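3-oxoadipate enol-lactonase (Burkholderia xenovorans, PDB 2XUA) probably hydrolyses the lactone ring of 3-oxoadipate enol-lactone to give 3-oxoadipate, a step in catechol metabolism. Local coordinates at residues Pro156-Ala161 with Ala242-Asn247; Ser40-Gln45 with Asp252-Thr257; Gly146-Ala151 with Met173-Phe178; Cys97-Gly102 with Leu122-Ala127. All coordinates share one frame; numbering follows the deposited sequence.

Contact 1. Residues Pro156-Ala161 with Ala242-Asn247; sequences PRWFTA and ASHISN. With SHF (laevulinic acid), chain C.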
# COMPACT_ATOMS: atom_id res chain seq x y z
N PRO B 156 4.52 -6.16 16.91
CA PRO B 156 4.77 -5.41 18.12
C PRO B 156 6.23 -5.04 18.26
O PRO B 156 6.54 -4.15 19.06
CB PRO B 156 4.35 -6.38 19.24
CG PRO B 156 3.28 -7.22 18.55
CD PRO B 156 3.95 -7.47 17.21
N ARG B 157 7.12 -5.70 17.52
CA ARG B 157 8.53 -5.29 17.60
C ARG B 157 8.82 -4.04 16.76
O ARG B 157 9.94 -3.51 16.80
CB ARG B 157 9.44 -6.45 17.18
CG ARG B 157 9.45 -7.57 18.25
CD ARG B 157 9.89 -8.92 17.63
NE ARG B 157 11.29 -8.92 17.18
CZ ARG B 157 12.37 -8.85 17.98
NH1 ARG B 157 12.25 -8.73 19.32
NH2 ARG B 157 13.59 -8.88 17.43
N TRP B 158 7.84 -3.59 15.98
CA TRP B 158 8.08 -2.52 15.00
C TRP B 158 7.62 -1.18 15.50
O TRP B 158 8.13 -0.16 15.06
CB TRP B 158 7.29 -2.84 13.72
CG TRP B 158 7.92 -3.91 12.88
CD1 TRP B 158 8.97 -4.75 13.19
CD2 TRP B 158 7.51 -4.26 11.55
NE1 TRP B 158 9.21 -5.63 12.13
CE2 TRP B 158 8.32 -5.32 11.11
CE3 TRP B 158 6.50 -3.77 10.70
CZ2 TRP B 158 8.16 -5.90 9.87
CZ3 TRP B 158 6.36 -4.32 9.46
CH2 TRP B 158 7.18 -5.40 9.05
N PHE B 159 6.65 -1.15 16.41
CA PHE B 159 6.15 0.14 16.93
C PHE B 159 6.03 0.06 18.41
O PHE B 159 5.80 -1.05 18.91
CB PHE B 159 4.75 0.41 16.33
CG PHE B 159 4.76 0.51 14.83
CD1 PHE B 159 5.28 1.61 14.19
CD2 PHE B 159 4.28 -0.53 14.06
CE1 PHE B 159 5.30 1.73 12.78
CE2 PHE B 159 4.29 -0.43 12.66
CZ PHE B 159 4.80 0.74 12.02
N THR B 160 6.14 1.19 19.12
CA THR B 160 5.84 1.16 20.57
C THR B 160 4.34 0.85 20.73
O THR B 160 3.55 1.03 19.77
CB THR B 160 6.19 2.49 21.26
OG1 THR B 160 5.41 3.55 20.66
CG2 THR B 160 7.69 2.78 21.06
N ALA B 161 3.98 0.27 21.87
CA ALA B 161 2.58 0.00 22.23
C ALA B 161 1.71 1.24 22.04
O ALA B 161 0.56 1.15 21.57
CB ALA B 161 2.46 -0.48 23.71
N ALA B 242 11.71 6.07 18.98
CA ALA B 242 10.88 5.17 18.22
C ALA B 242 11.40 3.76 18.42
O ALA B 242 12.44 3.54 19.03
CB ALA B 242 10.88 5.58 16.72
N SER B 243 10.64 2.80 17.95
CA SER B 243 11.07 1.41 17.89
C SER B 243 11.66 1.19 16.48
O SER B 243 12.34 2.07 15.94
CB SER B 243 9.88 0.50 18.20
OG SER B 243 10.28 -0.87 18.15
N HIS B 244 11.32 0.07 15.86
CA HIS B 244 12.10 -0.45 14.77
C HIS B 244 11.75 0.25 13.41
O HIS B 244 12.64 0.45 12.59
CB HIS B 244 11.91 -1.95 14.72
CG HIS B 244 12.74 -2.65 13.69
ND1 HIS B 244 14.11 -2.48 13.61
CD2 HIS B 244 12.40 -3.55 12.73
CE1 HIS B 244 14.58 -3.26 12.64
NE2 HIS B 244 13.56 -3.92 12.09
N ILE B 245 10.48 0.60 13.19
CA ILE B 245 10.09 1.22 11.90
C ILE B 245 9.97 2.71 12.17
O ILE B 245 8.82 3.28 12.24
CB ILE B 245 8.79 0.60 11.39
CG1 ILE B 245 8.89 -0.93 11.25
CG2 ILE B 245 8.36 1.30 10.07
CD1 ILE B 245 9.97 -1.40 10.25
N SER B 246 11.13 3.33 12.47
CA SER B 246 11.20 4.72 12.95
C SER B 246 10.81 5.76 11.92
O SER B 246 10.43 6.88 12.27
CB SER B 246 12.59 5.04 13.53
OG SER B 246 13.58 5.17 12.54
N ASN B 247 10.93 5.41 10.64
CA ASN B 247 10.53 6.39 9.59
C ASN B 247 9.00 6.57 9.54
O ASN B 247 8.49 7.52 8.92
CB ASN B 247 11.01 5.91 8.21
CG ASN B 247 10.22 4.74 7.73
OD1 ASN B 247 10.23 3.69 8.38
ND2 ASN B 247 9.47 4.92 6.62
C4 SHF C . 10.87 -8.48 10.14
C5 SHF C . 11.13 -7.09 9.53
C3 SHF C . 11.71 -8.97 11.33
C2 SHF C . 12.41 -7.92 12.24
C1 SHF C . 12.70 -8.48 13.69
O4 SHF C . 9.94 -9.18 9.70
O1 SHF C . 11.84 -8.16 14.54
OH1 SHF C . 13.77 -9.12 13.97
O HOH W 1 8.45 -2.30 19.58
O HOH W 2 8.76 2.49 15.85
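Ile245 lies alongside Trp158, pointing the same way, and covers one face of the indole. Its CG1 lies over that face, offset toward the rim, and 3.5 Å from Trp158 CB, while CD1 makes a CH-pi contact 4.2 Å from the centroid of the five-membered ring of Trp158. The branch point packs elsewhere: Ile245 CB rests 3.9 Å from Phe159 CE1, so one beta-branched side chain serves two aromatics. His244 approaches obliquely, its CD2 3.7 Å from Trp158 CD1 and the ring planes at 49°.

The indole edge meets laevulinic acid, with Trp158 CZ2 3.2 Å from C5 of the ligand; the buried Trp158 NE1 finds no hydrogen-bond partner. Arg157 grips the carboxylate through NE, 2.8 Å from O1 of the ligand, its chain bent at chi3 (66°) to place NE there; NH2 adds a long, weak bond. Tyr186 also binds the ligand.

Behind this shell, Trp158 O accepts a nearly straight bond from Ile245 N (3.1 Å, 168°) on a lone pair, and a weak one from His244 N. One water joins Trp158 O to Ser243 N, another Pro156 O to Ser243 OG. Further out, His244 ND1 is hydrogen-bonded to Asp217 and the imidazole touches Ser100, consistent with a Ser-His-Asp triad; the contact thus packs the probable cap against the histidine loop of an alpha/beta hydrolase active site.

Contact 2. Residues Ser40-Gln45 with Asp252-Thr257; sequences SMWAPQ and DAFTKT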
# COMPACT_ATOMS: atom_id res chain seq x y z
N SER B 40 5.58 0.86 -0.06
CA SER B 40 4.67 1.82 0.58
C SER B 40 5.19 2.28 1.93
O SER B 40 4.76 3.35 2.46
CB SER B 40 3.24 1.23 0.73
OG SER B 40 3.17 0.15 1.70
N MSE B 41 6.10 1.50 2.53
CA MSE B 41 6.59 1.89 3.88
C MSE B 41 7.33 3.23 3.86
O MSE B 41 7.41 3.88 4.87
CB MSE B 41 7.47 0.80 4.49
CG MSE B 41 8.78 0.64 3.71
SE MSE B 41 10.09 -0.10 4.91
CE MSE B 41 10.48 1.42 6.05
N TRP B 42 7.83 3.68 2.69
CA TRP B 42 8.57 4.92 2.62
C TRP B 42 7.66 6.09 2.21
O TRP B 42 8.13 7.17 1.97
CB TRP B 42 9.65 4.78 1.52
CG TRP B 42 10.74 3.84 1.93
CD1 TRP B 42 11.04 2.65 1.36
CD2 TRP B 42 11.73 4.07 2.96
NE1 TRP B 42 12.11 2.07 2.02
CE2 TRP B 42 12.57 2.93 2.99
CE3 TRP B 42 11.93 5.09 3.89
CZ2 TRP B 42 13.64 2.78 3.90
CZ3 TRP B 42 13.00 4.98 4.79
CH2 TRP B 42 13.84 3.81 4.79
N ALA B 43 6.37 5.85 2.05
CA ALA B 43 5.51 6.92 1.60
C ALA B 43 5.66 8.23 2.42
O ALA B 43 5.66 9.33 1.84
CB ALA B 43 3.98 6.41 1.55
N PRO B 44 5.87 8.15 3.77
CA PRO B 44 5.98 9.48 4.47
C PRO B 44 7.21 10.31 4.09
O PRO B 44 7.22 11.52 4.28
CB PRO B 44 6.02 9.11 5.98
CG PRO B 44 5.24 7.75 6.04
CD PRO B 44 5.89 7.06 4.75
N GLN B 45 8.23 9.65 3.55
CA GLN B 45 9.42 10.37 3.13
C GLN B 45 9.41 10.92 1.67
O GLN B 45 10.30 11.69 1.27
CB GLN B 45 10.65 9.46 3.30
CG GLN B 45 11.17 9.37 4.76
CD GLN B 45 10.19 8.65 5.68
OE1 GLN B 45 9.84 9.13 6.79
NE2 GLN B 45 9.72 7.49 5.23
N ASP B 252 8.31 12.63 10.85
CA ASP B 252 8.79 13.97 10.62
C ASP B 252 10.26 14.17 10.97
O ASP B 252 10.99 14.78 10.17
CB ASP B 252 7.86 15.01 11.27
CG ASP B 252 8.17 16.42 10.76
OD1 ASP B 252 9.04 17.05 11.35
OD2 ASP B 252 7.61 16.84 9.72
N ALA B 253 10.71 13.63 12.11
CA ALA B 253 12.08 13.78 12.54
C ALA B 253 12.97 12.95 11.68
O ALA B 253 14.10 13.37 11.37
CB ALA B 253 12.23 13.36 13.99
N PHE B 254 12.49 11.75 11.30
CA PHE B 254 13.28 10.86 10.44
C PHE B 254 13.56 11.54 9.08
O PHE B 254 14.72 11.56 8.61
CB PHE B 254 12.50 9.56 10.24
CG PHE B 254 13.23 8.55 9.40
CD1 PHE B 254 13.85 7.42 9.98
CD2 PHE B 254 13.31 8.73 8.01
CE1 PHE B 254 14.54 6.44 9.16
CE2 PHE B 254 13.98 7.74 7.20
CZ PHE B 254 14.59 6.61 7.77
N THR B 255 12.50 12.03 8.45
CA THR B 255 12.59 12.76 7.20
C THR B 255 13.59 13.92 7.25
O THR B 255 14.52 13.99 6.44
CB THR B 255 11.21 13.19 6.66
OG1 THR B 255 10.38 12.01 6.50
CG2 THR B 255 11.39 13.83 5.31
N LYS B 256 13.42 14.78 8.23
CA LYS B 256 14.31 15.90 8.45
C LYS B 256 15.76 15.45 8.58
O LYS B 256 16.66 16.03 7.94
CB LYS B 256 13.85 16.69 9.69
CG LYS B 256 14.68 17.93 10.06
CD LYS B 256 14.40 19.13 9.12
CE LYS B 256 15.28 20.40 9.38
NZ LYS B 256 15.53 20.63 10.83
N THR B 257 15.98 14.44 9.44
CA THR B 257 17.33 13.98 9.66
C THR B 257 18.00 13.51 8.37
O THR B 257 19.13 13.89 8.08
CB THR B 257 17.36 12.84 10.70
OG1 THR B 257 16.68 13.28 11.90
CG2 THR B 257 18.79 12.49 11.03
O HOH W 3 7.79 12.55 6.78
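Phe254 reaches Trp42 because its CG lies anti to the backbone N (chi1 -178°), while Trp42 has its CG anti to the carbonyl carbon (chi1 -70°), and the two side chains run obliquely across each other. Phe254 CZ comes 3.8 Å from Trp42 CZ3, and CE2 of the same phenyl ring approaches equally closely, both at the edge of the indole. One face of the Trp42 indole is covered by its own neighbour: CE of the selenomethionine Met41 lies 3.9 Å above the plane of the indole, over its centre. Wide, flat residues suit this place, since one ring can offer its rim to a helix and one of its faces to the flexible selenoether chain of Met41.

A bend at chi2 brings Gln45 CD to 3.9 Å from Phe254 CD2; the side chains cross at about a right angle, with the amide and ring planes 63° apart. Its methylene CG also packs 3.3 Å from Thr255 OG1. That hydroxyl is hydrogen-bonded to Ala251 O within its own helix and shares a water with the other segment: the water donates to Pro44 O at 2.8 Å and lies 2.7 Å from Thr255 OG1. Threonine suits the interface because it can face a helix carbonyl and a water together.

Beyond, Phe254 touches Cys97, Ile212 and Leu240 of the sheet, while Ser40 and Ala43 meet Met173 of the second subunit. Such pairing of the last helix with the helix following strand 28-32, on one side of the central sheet, is characteristic of the alpha/beta hydrolase fold.

Contact 3. Residues Gly146-Ala151 with Met173-Phe178; sequences GMHALA and MIRDVF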
# COMPACT_ATOMS: atom_id res chain seq x y z
N GLY B 146 2.77 -19.99 7.96
CA GLY B 146 2.28 -18.84 7.20
C GLY B 146 2.40 -17.55 8.00
O GLY B 146 2.87 -17.54 9.13
N MSE B 147 1.97 -16.44 7.41
CA MSE B 147 2.42 -15.15 7.82
C MSE B 147 1.53 -14.52 8.86
O MSE B 147 1.94 -13.58 9.54
CB MSE B 147 2.58 -14.26 6.60
CG MSE B 147 3.56 -14.80 5.60
SE MSE B 147 5.28 -14.71 6.34
CE MSE B 147 5.50 -12.81 6.43
N HIS B 148 0.30 -15.00 8.98
CA HIS B 148 -0.62 -14.48 10.01
C HIS B 148 -0.10 -14.74 11.40
O HIS B 148 -0.11 -13.86 12.27
CB HIS B 148 -2.03 -15.06 9.80
CG HIS B 148 -2.87 -14.24 8.84
ND1 HIS B 148 -2.92 -14.50 7.48
CD2 HIS B 148 -3.64 -13.14 9.05
CE1 HIS B 148 -3.71 -13.61 6.90
NE2 HIS B 148 -4.16 -12.78 7.82
N ALA B 149 0.40 -15.96 11.59
CA ALA B 149 1.05 -16.37 12.84
C ALA B 149 2.24 -15.48 13.26
O ALA B 149 2.40 -15.05 14.45
CB ALA B 149 1.47 -17.88 12.72
N LEU B 150 3.06 -15.16 12.26
CA LEU B 150 4.25 -14.36 12.46
C LEU B 150 3.93 -12.91 12.77
O LEU B 150 4.61 -12.28 13.58
CB LEU B 150 5.07 -14.37 11.21
CG LEU B 150 6.34 -15.17 11.22
CD1 LEU B 150 5.95 -16.52 10.71
CD2 LEU B 150 7.16 -14.51 10.21
N ALA B 151 2.87 -12.41 12.13
CA ALA B 151 2.47 -11.02 12.26
C ALA B 151 2.25 -10.67 13.72
O ALA B 151 2.61 -9.58 14.14
CB ALA B 151 1.17 -10.75 11.44
N MSE B 173 -2.64 -1.22 7.69
CA MSE B 173 -2.08 -1.22 6.34
C MSE B 173 -0.73 -1.92 6.28
O MSE B 173 -0.42 -2.65 5.32
CB MSE B 173 -1.96 0.24 5.87
CG MSE B 173 -3.40 0.84 5.58
SE MSE B 173 -3.08 2.67 5.02
CE MSE B 173 -2.85 2.52 3.05
N ILE B 174 0.08 -1.63 7.29
CA ILE B 174 1.39 -2.27 7.42
C ILE B 174 1.21 -3.81 7.60
O ILE B 174 1.92 -4.63 6.97
CB ILE B 174 2.16 -1.60 8.66
CG1 ILE B 174 2.61 -0.16 8.32
CG2 ILE B 174 3.32 -2.42 9.07
CD1 ILE B 174 3.56 -0.05 7.14
N ARG B 175 0.24 -4.19 8.44
CA ARG B 175 -0.04 -5.60 8.68
C ARG B 175 -0.51 -6.24 7.39
O ARG B 175 -0.15 -7.37 7.11
CB ARG B 175 -1.12 -5.76 9.75
CG ARG B 175 -1.51 -7.25 10.06
CD ARG B 175 -2.49 -7.41 11.26
NE ARG B 175 -2.70 -8.85 11.42
CZ ARG B 175 -2.15 -9.61 12.37
NH1 ARG B 175 -1.39 -9.06 13.33
NH2 ARG B 175 -2.38 -10.94 12.36
N ASP B 176 -1.29 -5.50 6.58
CA ASP B 176 -1.82 -6.14 5.34
C ASP B 176 -0.68 -6.50 4.44
O ASP B 176 -0.68 -7.57 3.82
CB ASP B 176 -2.84 -5.24 4.60
CG ASP B 176 -3.66 -6.01 3.54
OD1 ASP B 176 -4.15 -7.10 3.85
OD2 ASP B 176 -3.81 -5.51 2.38
N VAL B 177 0.32 -5.64 4.36
CA VAL B 177 1.47 -5.93 3.48
C VAL B 177 2.28 -7.09 4.06
O VAL B 177 2.68 -8.04 3.34
CB VAL B 177 2.38 -4.68 3.39
CG1 VAL B 177 3.72 -5.02 2.70
CG2 VAL B 177 1.59 -3.55 2.62
N PHE B 178 2.48 -7.04 5.37
CA PHE B 178 3.26 -8.12 6.03
C PHE B 178 2.57 -9.48 5.78
O PHE B 178 3.18 -10.40 5.24
CB PHE B 178 3.38 -7.80 7.52
CG PHE B 178 4.22 -8.78 8.26
CD1 PHE B 178 5.56 -8.55 8.43
CD2 PHE B 178 3.66 -9.99 8.71
CE1 PHE B 178 6.36 -9.48 9.15
CE2 PHE B 178 4.47 -10.95 9.38
CZ PHE B 178 5.80 -10.69 9.58
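Phe178 receives most of the apolar contacts from helix 147-154. The methyl CE of the selenomethionine Met147 lies over one face of the phenyl ring, 4.0 Å from its centroid, in a CH-pi contact; bends at chi2 and chi3 (-67°) curl the chain and place CE there. Leu150 CB meets the ring at its edge, 3.9 Å from Phe178 CE2. Ala151 brings its backbone close too, with N 3.5 Å from Phe178 CE2, while Ala151 CB lies 3.8 Å from Phe178 CD2. A small residue suits this spot, where the CA atoms of Ala151 and Phe178 come within 6.9 Å although the axes of the short helical segments stay 10.2 Å apart.

The charged group packs by its flat side. Arg175 is extended from CG to NE, and its guanidinium presents one face to Ala151 CB, 3.6 Å from Arg175 CZ. Its NH1 forms a salt bridge with Asp152, which probably balances much of its charge; Asp152 follows Ala151. The exposed His148 crosses the Arg175 chain at about a right angle; their charged atoms are not in contact.

Phe178 also touches laevulinic acid, while Asp176 of the same helix forms salt bridges with Arg17 and Arg57 of the second subunit. No hydrogen bond spans the two segments. Both helices lie between strands 117-123 and 209-214, consistent with the cap domain of an alpha/beta hydrolase. The chemistry thus implies that close carbon contacts hold the ligand-facing phenyl ring, probably restricting its rotation, whereas ionic pairing with Asp152 ties the helices together nearer the solvent.

Contact 4. Residues Cys97-Gly102 with Leu122-Ala127; sequences CGLSMG and LCNTAA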
# COMPACT_ATOMS: atom_id res chain seq x y z
N CYS B 97 19.35 4.95 1.32
CA CYS B 97 18.73 4.98 2.66
C CYS B 97 17.97 3.69 2.78
O CYS B 97 17.00 3.44 2.04
CB CYS B 97 17.77 6.18 2.81
SG CYS B 97 16.87 6.27 4.41
N GLY B 98 18.38 2.88 3.73
CA GLY B 98 17.81 1.54 3.90
C GLY B 98 17.48 1.36 5.35
O GLY B 98 18.17 1.91 6.21
N LEU B 99 16.39 0.64 5.59
CA LEU B 99 15.92 0.40 6.93
C LEU B 99 15.98 -1.10 7.21
O LEU B 99 15.50 -1.88 6.44
CB LEU B 99 14.51 0.94 7.15
CG LEU B 99 14.07 1.05 8.63
CD1 LEU B 99 13.22 2.30 8.89
CD2 LEU B 99 13.37 -0.18 9.14
N SER B 100 16.60 -1.43 8.36
CA SER B 100 16.85 -2.82 8.79
C SER B 100 17.62 -3.68 7.78
O SER B 100 18.75 -3.34 7.50
CB SER B 100 15.57 -3.52 9.34
OG SER B 100 16.07 -4.60 10.17
N MSE B 101 17.04 -4.75 7.22
CA MSE B 101 17.77 -5.44 6.07
C MSE B 101 18.12 -4.46 4.92
O MSE B 101 19.09 -4.69 4.21
CB MSE B 101 17.01 -6.60 5.48
CG MSE B 101 15.87 -6.13 4.61
SE MSE B 101 14.94 -7.60 3.90
CE MSE B 101 16.32 -8.38 2.69
N GLY B 102 17.35 -3.37 4.78
CA GLY B 102 17.73 -2.32 3.81
C GLY B 102 19.00 -1.61 4.22
O GLY B 102 19.87 -1.32 3.37
N LEU B 122 21.81 4.65 7.27
CA LEU B 122 21.66 3.25 7.60
C LEU B 122 20.73 3.19 8.83
O LEU B 122 21.13 3.52 9.95
CB LEU B 122 23.03 2.63 7.88
CG LEU B 122 24.05 2.78 6.74
CD1 LEU B 122 25.47 2.55 7.32
CD2 LEU B 122 23.79 1.73 5.68
N CYS B 123 19.50 2.78 8.59
CA CYS B 123 18.43 3.07 9.55
C CYS B 123 17.88 1.80 10.22
O CYS B 123 17.66 0.79 9.57
CB CYS B 123 17.30 3.81 8.85
SG CYS B 123 17.89 5.36 8.04
N ASN B 124 17.70 1.88 11.54
CA ASN B 124 17.24 0.75 12.34
C ASN B 124 17.89 -0.53 11.92
O ASN B 124 17.25 -1.47 11.60
CB ASN B 124 15.69 0.65 12.24
CG ASN B 124 15.04 1.80 12.88
OD1 ASN B 124 14.97 1.88 14.14
ND2 ASN B 124 14.62 2.78 12.07
N THR B 125 19.22 -0.55 11.94
CA THR B 125 19.94 -1.63 11.32
C THR B 125 21.21 -1.97 12.14
O THR B 125 21.42 -1.41 13.22
CB THR B 125 20.28 -1.28 9.82
OG1 THR B 125 20.72 -2.46 9.18
CG2 THR B 125 21.39 -0.28 9.74
N ALA B 126 22.06 -2.88 11.63
CA ALA B 126 23.31 -3.27 12.32
C ALA B 126 24.09 -3.96 11.23
O ALA B 126 23.47 -4.41 10.24
CB ALA B 126 23.03 -4.35 13.45
N ALA B 127 25.41 -4.11 11.41
CA ALA B 127 26.23 -4.83 10.43
C ALA B 127 26.03 -6.36 10.50
O ALA B 127 26.41 -7.09 9.55
CB ALA B 127 27.71 -4.45 10.55
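Leu99 and Cys123 are paired in parallel strands, their side chains on the same face of the sheet. Followed outward, Leu99 CB passes 4.0 Å from Cys123 O, and CG, anti to the backbone N (chi1 -165°), moves beside the same carbonyl at 3.7 Å from Cys123 O. At the tip, CD2 touches Asn124 CB at 4.0 Å and CD1 lies against the Asn124 amide, for the two side chains run side by side. A branched apolar residue can thus cover both the strand end and the turn after it. On the same side, the sulphurs of Cys97 and Cys123 touch without being bonded; small, weakly polar thiols fit between the sheet and helix 251-263.

The backbone does the joining: Cys123 N gives a hydrogen bond to Gly98 O (2.9 Å), and Ser100 N one to Cys123 O (2.7 Å), the latter nearly straight. Thr125 OG1 then donates to Ser100 O at 2.7 Å, tilted from the carbonyl plane. Ser100 itself sits at a strained backbone position (phi 55°, psi -116°), and Gly98 and Gly102, having no side chains, allow the chain to turn tightly from strand to helix, as in the nucleophile elbow of this family. Ser100 touches His244 and Ser34, and its side chain is about 5 Å from the laevulinic acid, nearest atoms.

Strand 94-99 runs between strands 28-32 and 117-123, joined to the latter by the beta-alpha-beta crossover through helix 101-112. Phe254 of helix 251-263 covers Cys97 and Cys123, and Leu228 of helix 222-231 packs on Leu122 and Thr125.

Overall arrangement
All four contacts are largely buried, but their depth differs: contact 4 lies about 5 Å from the chain centre, contact 3 about 17 Å, measured between centres. Contact 4, within the sheet, relies on backbone hydrogen bonds, whereas contacts 2 and 3 are carried by side chains between helices or turns, and both also touch the second subunit. Contact 1 mixes backbone bonds, bridging waters and aromatic packing, and joins its neighbours: His244 meets Ser100 of contact 4, Trp158 meets Phe178 of contact 3, and Asn247 probably hydrogen-bonds Met41 of contact 2. Contacts 1 and 3 both supply ligand-pocket residues. Phe254 links contact 2 to the sheet of contact 4; contacts 3 and 4 do not touch.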